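Local atomic coordinates of telomere length regulator taz1 (Schizosaccharomyces pombe, PDB entry 4ZMI), a protein that binds double-stranded telomeric DNA and regulates telomere length and function, including the silencing of genes next to telomeres. Residues L128-E133 against V182-W187. Residues are numbered along the deposited sequence.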
loop_
_atom_site.group_PDB
_atom_site.type_symbol
_atom_site.label_atom_id
_atom_site.label_comp_id
_atom_site.label_asym_id
_atom_site.label_seq_id
_atom_site.Cartn_x
_atom_site.Cartn_y
_atom_site.Cartn_z
ATOM N N LEU A 128 -9.178 -1.908 2.176
ATOM C CA LEU A 128 -10.240 -1.897 3.171
ATOM C C LEU A 128 -11.402 -0.996 2.785
ATOM O O LEU A 128 -12.542 -1.241 3.181
ATOM C CB LEU A 128 -9.696 -1.476 4.533
ATOM C CG LEU A 128 -8.786 -2.468 5.266
ATOM C CD1 LEU A 128 -8.374 -1.896 6.618
ATOM C CD2 LEU A 128 -9.489 -3.810 5.453
ATOM N N LEU A 129 -11.115 0.061 2.028
ATOM C CA LEU A 129 -12.145 1.028 1.656
ATOM C C LEU A 129 -12.899 0.544 0.432
ATOM O O LEU A 129 -14.044 0.898 0.224
ATOM C CB LEU A 129 -11.531 2.397 1.364
ATOM C CG LEU A 129 -11.082 3.187 2.589
ATOM C CD1 LEU A 129 -10.055 4.227 2.183
ATOM C CD2 LEU A 129 -12.260 3.850 3.244
ATOM N N SER A 130 -12.235 -0.272 -0.373
ATOM C CA SER A 130 -12.779 -0.698 -1.649
ATOM C C SER A 130 -13.816 -1.785 -1.479
ATOM O O SER A 130 -14.840 -1.786 -2.145
ATOM C CB SER A 130 -11.660 -1.250 -2.510
ATOM O OG SER A 130 -10.822 -0.207 -2.931
ATOM N N ALA A 131 -13.531 -2.732 -0.598
ATOM C CA ALA A 131 -14.372 -3.908 -0.495
ATOM C C ALA A 131 -15.788 -3.616 -0.003
ATOM O O ALA A 131 -15.993 -3.207 1.138
ATOM C CB ALA A 131 -13.715 -4.949 0.386
ATOM N N ASP A 132 -16.756 -3.799 -0.891
ATOM C CA ASP A 132 -18.129 -4.042 -0.475
ATOM C C ASP A 132 -18.320 -5.531 -0.664
ATOM O O ASP A 132 -18.807 -6.244 0.218
ATOM C CB ASP A 132 -19.146 -3.255 -1.320
ATOM C CG ASP A 132 -18.709 -3.067 -2.744
ATOM O OD1 ASP A 132 -18.940 -1.969 -3.306
ATOM O OD2 ASP A 132 -18.144 -4.023 -3.305
ATOM N N GLU A 133 -17.868 -5.972 -1.835
ATOM C CA GLU A 133 -17.957 -7.348 -2.299
ATOM C C GLU A 133 -17.610 -8.366 -1.207
ATOM O O GLU A 133 -16.821 -8.086 -0.298
ATOM C CB GLU A 133 -17.065 -7.529 -3.547
ATOM C CG GLU A 133 -17.498 -6.707 -4.794
ATOM C CD GLU A 133 -16.399 -5.786 -5.369
ATOM O OE1 GLU A 133 -15.525 -5.330 -4.603
ATOM O OE2 GLU A 133 -16.418 -5.506 -6.591
ATOM N N VAL A 182 -16.749 7.519 0.354
ATOM C CA VAL A 182 -16.092 6.819 -0.750
ATOM C C VAL A 182 -15.951 5.311 -0.569
ATOM O O VAL A 182 -15.525 4.614 -1.487
ATOM C CB VAL A 182 -14.706 7.395 -1.029
ATOM C CG1 VAL A 182 -14.803 8.905 -1.178
ATOM C CG2 VAL A 182 -13.732 7.022 0.102
ATOM N N CYS A 183 -16.316 4.798 0.598
ATOM C CA CYS A 183 -16.039 3.396 0.905
ATOM C C CYS A 183 -17.035 2.412 0.299
ATOM O O CYS A 183 -18.093 2.802 -0.161
ATOM C CB CYS A 183 -16.008 3.201 2.419
ATOM S SG CYS A 183 -17.564 3.609 3.225
ATOM N N GLY A 184 -16.688 1.128 0.321
ATOM C CA GLY A 184 -17.621 0.071 -0.030
ATOM C C GLY A 184 -18.496 -0.323 1.152
ATOM O O GLY A 184 -18.506 0.348 2.182
ATOM N N GLN A 185 -19.224 -1.420 1.009
ATOM C CA GLN A 185 -20.168 -1.855 2.028
ATOM C C GLN A 185 -19.498 -2.214 3.342
ATOM O O GLN A 185 -19.988 -1.855 4.411
ATOM C CB GLN A 185 -20.997 -3.052 1.545
ATOM C CG GLN A 185 -22.092 -3.483 2.520
ATOM C CD GLN A 185 -22.743 -4.804 2.139
ATOM O OE1 GLN A 185 -22.565 -5.301 1.024
ATOM N NE2 GLN A 185 -23.498 -5.383 3.071
ATOM N N VAL A 186 -18.380 -2.921 3.266
ATOM C CA VAL A 186 -17.787 -3.494 4.462
ATOM C C VAL A 186 -17.378 -2.421 5.462
ATOM O O VAL A 186 -17.519 -2.601 6.671
ATOM C CB VAL A 186 -16.576 -4.358 4.120
ATOM C CG1 VAL A 186 -16.084 -5.069 5.366
ATOM C CG2 VAL A 186 -16.944 -5.369 3.046
ATOM N N TRP A 187 -16.882 -1.301 4.947
ATOM C CA TRP A 187 -16.356 -0.245 5.797
ATOM C C TRP A 187 -17.407 0.307 6.731
ATOM O O TRP A 187 -17.176 0.429 7.931
ATOM C CB TRP A 187 -15.797 0.880 4.951
ATOM C CG TRP A 187 -15.137 1.974 5.740
ATOM C CD1 TRP A 187 -15.730 3.095 6.252
ATOM C CD2 TRP A 187 -13.751 2.071 6.066
ATOM N NE1 TRP A 187 -14.797 3.878 6.881
ATOM C CE2 TRP A 187 -13.572 3.271 6.780
ATOM C CE3 TRP A 187 -12.645 1.254 5.839
ATOM C CZ2 TRP A 187 -12.337 3.666 7.276
ATOM C CZ3 TRP A 187 -11.410 1.655 6.323
ATOM C CH2 TRP A 187 -11.266 2.848 7.031
HETATM O O HOH W 1 -15.028 -1.273 2.290
#
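Leu128 O, near the C-terminal end of helix 118-130, accepts a hydrogen bond from the Tyr138 hydroxyl. Leu128 O also sits at the edge of the Trp187 ring, 3.6 Å from CE3. Leu129 lays CD2 over the face of that indole, a CH-pi contact 3.6 Å from the six-membered ring centroid. Leu129 O accepts a 2.7 Å hydrogen bond from Gly184 N. Ser130 turns away, and its OG bonds to Asp126 O.

This is the helical domain of Taz1, which falls in the TRF sequence family; it has no strands. Here the end of helix 118-130 meets the link between helices 176-182 and 185-189. Trp187 also packs on Leu196 of helix 192-203.

Past the helix, Ala131 O accepts a hydrogen bond from Val186 N (3.2 Å). Water 1 donates to Leu128 O (2.6 Å) and Ala131 O (2.4 Å) and weakly accepts from Trp187 N, bridging the helix end to the first turn of helix 185-189. Gly184 packs tightly here: an ideal CB would come within 2.7 Å of Ser130 O and Asp132 N. Asp132 CB lies 3.4 Å from Gln185 CB, and Asp132 OD2 accepts a very short bond from Glu133 N (2.5 Å).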